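PDB 5CI5: extracellular solute-binding protein family 1 from Pseudothermotoga lettingae, which binds tagatose and probably serves as the solute-binding component of an ABC sugar transporter. Local coordinates for residues V33-E38 with F269-A274; A255-A260 with P277-K282. One frame throughout, in Å; residues are numbered along the deposited sequence.

Interaction 1 of 2, residues V33-E38 with F269-A274; sequences VAELDE and FPLIEA
Near the bound tagatose, the turn ahead of helix 37-51 meets helix 268-275 through Leu36 and Leu271, whose CD2 methyls lie 3.9 Å apart. No hydrogen bond links the two segments, and the 193 Å² buried between them comes chiefly from aliphatic groups. The two leucines have the same conformation: in each, CG stands anti to the carbonyl carbon (chi1 -55° in Leu36, -61° in Leu271), and the branched ends pass each other at a slant. The other methyl of Leu36, CD1, comes 4.2 Å from CG of Pro270, so its two branches are shared between neighbouring residues of the helix. Leu36 is the centre of an inverse gamma turn, closed by a weak bond from Asp37 N to Glu35 O (2.9 Å), and occupies the N-cap position; its CB points at helix 268-275. Segment 33-38 belongs to the connection from strand 25-30 to helix 37-51 in the solute-binding protein fold, and the bound tagatose is about 7 Å from the side chain of Leu271. Glu35 borders the contact on its exposed side. Its extended chain crosses Leu271 at about a right angle and touches the same CD2 methyl twice, with CB at 4.0 Å and OE1 at 3.9 Å. Trp331 and Lys335 of helix 325-335 also touch Leu36, while Leu271 rests in addition on Arg251 and on the pocket residue Gln32.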
ATOM      1  N   VAL A  33      -8.894   3.681   0.515  1.00 10.76           N
ATOM      2  CA  VAL A  33      -9.394   4.868   1.198  1.00 10.20           C
ATOM      3  C   VAL A  33     -10.685   5.377   0.540  1.00 11.96           C
ATOM      4  O   VAL A  33     -11.415   6.171   1.112  1.00 11.86           O
ATOM      5  CB  VAL A  33      -8.297   5.984   1.244  1.00 11.54           C
ATOM      6  CG1 VAL A  33      -8.291   6.822  -0.006  1.00 12.25           C
ATOM      7  CG2 VAL A  33      -8.479   6.882   2.448  1.00 15.83           C
ATOM      8  N   ALA A  34     -10.980   4.898  -0.658  1.00 10.35           N
ATOM      9  CA  ALA A  34     -12.211   5.295  -1.331  1.00 12.43           C
ATOM     10  C   ALA A  34     -13.439   4.710  -0.630  1.00 14.20           C
ATOM     11  O   ALA A  34     -14.553   5.131  -0.905  1.00 17.93           O
ATOM     12  CB  ALA A  34     -12.174   4.878  -2.808  1.00 15.46           C
ATOM     13  N   GLU A  35     -13.244   3.777   0.305  1.00 14.59           N
ATOM     14  CA  GLU A  35     -14.380   3.263   1.079  1.00 16.83           C
ATOM     15  C   GLU A  35     -14.921   4.271   2.086  1.00 15.43           C
ATOM     16  O   GLU A  35     -16.042   4.100   2.569  1.00 19.43           O
ATOM     17  CB  GLU A  35     -13.996   1.972   1.814  1.00 14.33           C
ATOM     18  CG  GLU A  35     -13.537   0.896   0.863  1.00 17.74           C
ATOM     19  CD  GLU A  35     -13.304  -0.457   1.535  1.00 24.65           C
ATOM     20  OE1 GLU A  35     -13.745  -0.662   2.687  1.00 18.22           O
ATOM     21  OE2 GLU A  35     -12.686  -1.318   0.886  1.00 29.61           O
ATOM     22  N   LEU A  36     -14.128   5.294   2.420  1.00 16.10           N
ATOM     23  CA  LEU A  36     -14.518   6.263   3.434  1.00 16.46           C
ATOM     24  C   LEU A  36     -15.320   7.365   2.749  1.00 19.87           C
ATOM     25  O   LEU A  36     -14.958   8.530   2.821  1.00 17.49           O
ATOM     26  CB  LEU A  36     -13.297   6.826   4.165  1.00 18.24           C
ATOM     27  CG  LEU A  36     -12.377   5.782   4.801  1.00 15.82           C
ATOM     28  CD1 LEU A  36     -11.164   6.421   5.419  1.00 21.04           C
ATOM     29  CD2 LEU A  36     -13.141   4.951   5.833  1.00 25.78           C
ATOM     30  N   ASP A  37     -16.428   6.976   2.112  1.00 18.70           N
ATOM     31  CA  ASP A  37     -17.090   7.836   1.131  1.00 23.78           C
ATOM     32  C   ASP A  37     -17.832   9.004   1.788  1.00 21.94           C
ATOM     33  O   ASP A  37     -17.967  10.075   1.189  1.00 21.89           O
ATOM     34  CB  ASP A  37     -18.056   7.024   0.247  1.00 20.40           C
ATOM     35  CG  ASP A  37     -19.115   6.267   1.039  1.00 34.11           C
ATOM     36  OD1 ASP A  37     -18.829   5.755   2.142  1.00 35.55           O
ATOM     37  OD2 ASP A  37     -20.248   6.173   0.530  1.00 36.63           O
ATOM     38  N   GLU A  38     -18.264   8.811   3.025  1.00 21.42           N
ATOM     39  CA  GLU A  38     -18.937   9.883   3.748  1.00 27.60           C
ATOM     40  C   GLU A  38     -17.929  10.948   4.142  1.00 22.86           C
ATOM     41  O   GLU A  38     -18.223  12.145   4.088  1.00 21.86           O
ATOM     42  CB  GLU A  38     -19.648   9.354   4.993  1.00 33.53           C
ATOM     43  CG  GLU A  38     -20.716   8.313   4.713  1.00 51.58           C
ATOM     44  CD  GLU A  38     -21.141   7.568   5.970  1.00 63.60           C
ATOM     45  OE1 GLU A  38     -21.415   8.239   6.987  1.00 69.04           O
ATOM     46  OE2 GLU A  38     -21.186   6.316   5.944  1.00 64.06           O
ATOM     47  N   PHE A 269      -6.611   0.987   9.805  1.00  8.47           N
ATOM     48  CA  PHE A 269      -7.227   1.308  11.085  1.00 11.67           C
ATOM     49  C   PHE A 269      -8.682   1.789  10.955  1.00 11.66           C
ATOM     50  O   PHE A 269      -9.564   1.186  11.573  1.00 12.58           O
ATOM     51  CB  PHE A 269      -6.382   2.328  11.834  1.00 10.25           C
ATOM     52  CG  PHE A 269      -4.963   1.894  12.103  1.00  7.39           C
ATOM     53  CD1 PHE A 269      -4.561   0.566  12.027  1.00  8.32           C
ATOM     54  CD2 PHE A 269      -4.025   2.840  12.465  1.00  8.78           C
ATOM     55  CE1 PHE A 269      -3.243   0.208  12.306  1.00 10.41           C
ATOM     56  CE2 PHE A 269      -2.714   2.466  12.749  1.00  8.62           C
ATOM     57  CZ  PHE A 269      -2.323   1.169  12.664  1.00 11.41           C
ATOM     58  N   PRO A 270      -8.961   2.831  10.150  1.00  9.00           N
ATOM     59  CA  PRO A 270     -10.378   3.213  10.022  1.00 10.55           C
ATOM     60  C   PRO A 270     -11.229   2.126   9.377  1.00 10.94           C
ATOM     61  O   PRO A 270     -12.427   1.981   9.684  1.00 12.07           O
ATOM     62  CB  PRO A 270     -10.328   4.480   9.151  1.00 11.33           C
ATOM     63  CG  PRO A 270      -8.994   4.418   8.436  1.00 11.01           C
ATOM     64  CD  PRO A 270      -8.073   3.770   9.440  1.00  9.33           C
ATOM     65  N   LEU A 271     -10.613   1.347   8.494  1.00 11.35           N
ATOM     66  CA  LEU A 271     -11.371   0.339   7.763  1.00 10.47           C
ATOM     67  C   LEU A 271     -11.759  -0.829   8.663  1.00 13.90           C
ATOM     68  O   LEU A 271     -12.884  -1.317   8.585  1.00 11.75           O
ATOM     69  CB  LEU A 271     -10.572  -0.150   6.553  1.00 12.03           C
ATOM     70  CG  LEU A 271     -10.257   0.976   5.555  1.00 11.82           C
ATOM     71  CD1 LEU A 271      -9.328   0.469   4.444  1.00 11.85           C
ATOM     72  CD2 LEU A 271     -11.506   1.580   4.937  1.00 15.96           C
ATOM     73  N   ILE A 272     -10.858  -1.282   9.515  1.00 11.57           N
ATOM     74  CA  ILE A 272     -11.181  -2.438  10.351  1.00  8.65           C
ATOM     75  C   ILE A 272     -12.214  -2.011  11.394  1.00 13.25           C
ATOM     76  O   ILE A 272     -13.108  -2.792  11.732  1.00 13.95           O
ATOM     77  CB  ILE A 272      -9.917  -3.063  11.006  1.00 10.19           C
ATOM     78  CG1 ILE A 272     -10.222  -4.509  11.434  1.00 11.05           C
ATOM     79  CG2 ILE A 272      -9.347  -2.204  12.156  1.00 10.77           C
ATOM     80  CD1 ILE A 272      -9.036  -5.279  12.001  1.00 12.01           C
ATOM     81  N   GLU A 273     -12.112  -0.768  11.867  1.00 12.99           N
ATOM     82  CA  GLU A 273     -13.019  -0.262  12.900  1.00 14.30           C
ATOM     83  C   GLU A 273     -14.396  -0.001  12.318  1.00 17.54           C
ATOM     84  O   GLU A 273     -15.399  -0.163  13.008  1.00 17.98           O
ATOM     85  CB  GLU A 273     -12.439   1.000  13.569  1.00 14.54           C
ATOM     86  CG  GLU A 273     -11.231   0.664  14.477  1.00 16.26           C
ATOM     87  CD  GLU A 273     -10.411   1.868  14.922  1.00 29.41           C
ATOM     88  OE1 GLU A 273     -10.827   3.024  14.684  1.00 39.95           O
ATOM     89  OE2 GLU A 273      -9.326   1.658  15.507  1.00 22.72           O
ATOM     90  N   ALA A 274     -14.451   0.377  11.047  1.00 12.65           N
ATOM     91  CA  ALA A 274     -15.738   0.483  10.360  1.00 15.76           C
ATOM     92  C   ALA A 274     -16.414  -0.884  10.207  1.00 21.28           C
ATOM     93  O   ALA A 274     -17.632  -0.997  10.371  1.00 18.89           O
ATOM     94  CB  ALA A 274     -15.559   1.136   9.002  1.00 18.60           C
TER

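Interaction 2 of 2, residues A255-A260 with P277-K282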
ATOM      1  N   ALA A 255     -11.655  -8.661  11.441  1.00 11.20           N
ATOM      2  CA  ALA A 255     -12.712  -7.956  12.160  1.00  9.71           C
ATOM      3  C   ALA A 255     -13.787  -8.940  12.634  1.00 12.35           C
ATOM      4  O   ALA A 255     -14.550  -8.640  13.552  1.00 13.40           O
ATOM      5  CB  ALA A 255     -13.305  -6.890  11.282  1.00 11.62           C
ATOM      6  N   GLN A 256     -13.856 -10.101  11.998  1.00 10.22           N
ATOM      7  CA  GLN A 256     -14.758 -11.159  12.432  1.00  9.94           C
ATOM      8  C   GLN A 256     -14.076 -12.170  13.348  1.00 14.74           C
ATOM      9  O   GLN A 256     -14.654 -13.203  13.633  1.00 14.60           O
ATOM     10  CB  GLN A 256     -15.319 -11.909  11.235  1.00 10.84           C
ATOM     11  CG  GLN A 256     -16.116 -11.064  10.243  1.00 14.55           C
ATOM     12  CD  GLN A 256     -16.628 -11.918   9.098  1.00 23.11           C
ATOM     13  OE1 GLN A 256     -15.874 -12.695   8.513  1.00 26.16           O
ATOM     14  NE2 GLN A 256     -17.918 -11.791   8.783  1.00 15.83           N
ATOM     15  N   ASN A 257     -12.861 -11.866  13.801  1.00 11.75           N
ATOM     16  CA  ASN A 257     -12.048 -12.787  14.606  1.00  9.16           C
ATOM     17  C   ASN A 257     -11.825 -14.148  13.945  1.00 12.61           C
ATOM     18  O   ASN A 257     -11.822 -15.183  14.612  1.00 15.14           O
ATOM     19  CB  ASN A 257     -12.696 -12.936  15.988  1.00 17.32           C
ATOM     20  CG  ASN A 257     -12.892 -11.599  16.666  1.00 20.15           C
ATOM     21  OD1 ASN A 257     -11.966 -10.797  16.758  1.00 16.56           O
ATOM     22  ND2 ASN A 257     -14.118 -11.324  17.094  1.00 32.63           N
ATOM     23  N   ARG A 258     -11.562 -14.137  12.635  1.00 10.38           N
ATOM     24  CA  ARG A 258     -11.270 -15.373  11.904  1.00  8.69           C
ATOM     25  C   ARG A 258      -9.851 -15.432  11.359  1.00 11.97           C
ATOM     26  O   ARG A 258      -9.382 -16.505  11.029  1.00 11.24           O
ATOM     27  CB  ARG A 258     -12.244 -15.542  10.749  1.00 11.16           C
ATOM     28  CG  ARG A 258     -13.683 -15.664  11.245  1.00 20.25           C
ATOM     29  CD  ARG A 258     -14.495 -16.528  10.346  1.00 26.00           C
ATOM     30  NE  ARG A 258     -14.588 -15.960   9.018  1.00 21.97           N
ATOM     31  CZ  ARG A 258     -14.001 -16.443   7.929  1.00 24.27           C
ATOM     32  NH1 ARG A 258     -14.192 -15.814   6.785  1.00 25.78           N
ATOM     33  NH2 ARG A 258     -13.228 -17.526   7.960  1.00 29.39           N
ATOM     34  N   VAL A 259      -9.182 -14.288  11.255  1.00 10.11           N
ATOM     35  CA  VAL A 259      -7.781 -14.264  10.790  1.00  9.45           C
ATOM     36  C   VAL A 259      -6.978 -13.433  11.754  1.00  9.28           C
ATOM     37  O   VAL A 259      -7.253 -12.264  11.925  1.00  9.77           O
ATOM     38  CB  VAL A 259      -7.645 -13.694   9.364  1.00 11.00           C
ATOM     39  CG1 VAL A 259      -6.142 -13.522   8.961  1.00  9.18           C
ATOM     40  CG2 VAL A 259      -8.318 -14.603   8.409  1.00 12.85           C
ATOM     41  N   ALA A 260      -5.962 -14.033  12.376  1.00  9.58           N
ATOM     42  CA  ALA A 260      -5.286 -13.394  13.498  1.00  7.14           C
ATOM     43  C   ALA A 260      -4.162 -12.469  13.108  1.00  9.86           C
ATOM     44  O   ALA A 260      -3.819 -11.588  13.893  1.00  9.63           O
ATOM     45  CB  ALA A 260      -4.755 -14.441  14.446  1.00 10.01           C
ATOM     46  N   PRO A 277     -16.951  -2.034  14.920  1.00 21.16           N
ATOM     47  CA  PRO A 277     -16.533  -1.029  15.900  1.00 23.88           C
ATOM     48  C   PRO A 277     -16.041  -1.624  17.228  1.00 20.64           C
ATOM     49  O   PRO A 277     -15.222  -0.976  17.882  1.00 25.24           O
ATOM     50  CB  PRO A 277     -17.807  -0.195  16.101  1.00 25.46           C
ATOM     51  CG  PRO A 277     -18.551  -0.353  14.831  1.00 26.66           C
ATOM     52  CD  PRO A 277     -18.288  -1.753  14.368  1.00 28.71           C
ATOM     53  N   ASP A 278     -16.498  -2.824  17.589  1.00 21.17           N
ATOM     54  CA  ASP A 278     -16.107  -3.444  18.847  1.00 32.80           C
ATOM     55  C   ASP A 278     -14.646  -3.882  18.845  1.00 29.11           C
ATOM     56  O   ASP A 278     -14.125  -4.253  19.890  1.00 25.33           O
ATOM     57  CB  ASP A 278     -16.994  -4.654  19.160  1.00 45.16           C
ATOM     58  CG  ASP A 278     -18.432  -4.268  19.494  1.00 55.79           C
ATOM     59  OD1 ASP A 278     -18.652  -3.167  20.050  1.00 57.26           O
ATOM     60  OD2 ASP A 278     -19.343  -5.075  19.203  1.00 58.53           O
ATOM     61  N   ILE A 279     -13.984  -3.843  17.689  1.00 25.40           N
ATOM     62  CA  ILE A 279     -12.576  -4.252  17.632  1.00 20.76           C
ATOM     63  C   ILE A 279     -11.613  -3.144  18.032  1.00 21.89           C
ATOM     64  O   ILE A 279     -10.416  -3.395  18.223  1.00 17.48           O
ATOM     65  CB  ILE A 279     -12.207  -4.758  16.238  1.00 19.06           C
ATOM     66  CG1 ILE A 279     -11.068  -5.781  16.351  1.00 23.62           C
ATOM     67  CG2 ILE A 279     -11.809  -3.605  15.285  1.00 15.63           C
ATOM     68  CD1 ILE A 279     -11.014  -6.712  15.224  1.00 32.86           C
ATOM     69  N   ALA A 280     -12.106  -1.916  18.177  1.00 22.06           N
ATOM     70  CA  ALA A 280     -11.235  -0.836  18.623  1.00 17.99           C
ATOM     71  C   ALA A 280     -10.546  -1.262  19.910  1.00 22.49           C
ATOM     72  O   ALA A 280     -11.190  -1.789  20.825  1.00 26.59           O
ATOM     73  CB  ALA A 280     -12.028   0.464  18.833  1.00 21.97           C
ATOM     74  N   GLY A 281      -9.231  -1.092  19.949  1.00 24.55           N
ATOM     75  CA  GLY A 281      -8.436  -1.475  21.097  1.00 26.80           C
ATOM     76  C   GLY A 281      -8.092  -2.948  21.186  1.00 24.38           C
ATOM     77  O   GLY A 281      -7.383  -3.357  22.099  1.00 29.04           O
ATOM     78  N   LYS A 282      -8.581  -3.751  20.244  1.00 14.87           N
ATOM     79  CA  LYS A 282      -8.389  -5.183  20.311  1.00 17.09           C
ATOM     80  C   LYS A 282      -7.538  -5.708  19.148  1.00 12.96           C
ATOM     81  O   LYS A 282      -7.526  -6.899  18.864  1.00 16.01           O
ATOM     82  CB  LYS A 282      -9.742  -5.871  20.343  1.00 19.36           C
ATOM     83  CG  LYS A 282     -10.640  -5.375  21.487  1.00 24.49           C
ATOM     84  CD  LYS A 282     -11.961  -6.131  21.513  1.00 31.11           C
ATOM     85  CE  LYS A 282     -12.836  -5.685  22.680  1.00 36.35           C
ATOM     86  NZ  LYS A 282     -13.103  -4.208  22.675  1.00 40.19           N
TER
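CG1 of Ile279 stands anti to the backbone N (chi1 -152°) and the arm continues extended to CD1, running out from the 3-10 turn 277-279 toward the end of helix 247-255. This terminal methyl meets the backbone of Ala255 at CA, 3.7 Å from CD1, and not the alanine methyl, which lies against Ile272 and Ala275 of helix 268-275. Asn257 stands at the margin, its OD1 4.5 Å from the same CD1. That oxygen is taken by Asn144 ND2, so its polar partner is on strand 140-144 and not on Ile279. Asn257 is the C-prime residue of a Schellman motif: with phi positive at 55°, it turns the chain out of the helix, toward strand 261-264. On the other side, Ile279 opens a type II beta turn, closed by Lys282 N to Ile279 O at 2.8 Å, with Gly281 in its positive-phi position. The largely extended side chain of Lys282 runs back alongside the turn to the residue before it, and NZ binds Asp278 O at 3.0 Å, approaching nearly in line with the carbonyl (160°). Asn276 joins the two loops by accepting from Asp278 N and donating to Ala255 O. Across the segments themselves there is no hydrogen bond, and just 92 Å² is buried. The direct contact is therefore a small apolar one resting on a single methyl, while Asn257 OD1 and Lys282 NZ find their partners outside the contact or within their own loop.

The two contacts have centres 15 Å apart on the same side of the chain's centre, and helix 268-275 connects them. Their segments alternate along the chain: 33-38, 255-260, 269-274, then 277-282. Interaction 1 joins this helix to the start of helix 37-51 near the sugar; interaction 2 lies farther out, where helix 247-255 ends and the loop into strand 283-286 begins. They touch through Ile272, whose CG1 is 3.9 Å from CB of Ala255 and whose O is 3.9 Å from CG2 of Ile279. Helix 268-275 thus has Leu271 near the sugar site and Ile272 against the loops leading into strands 261-264 and 283-286 of the three-stranded antiparallel sheet.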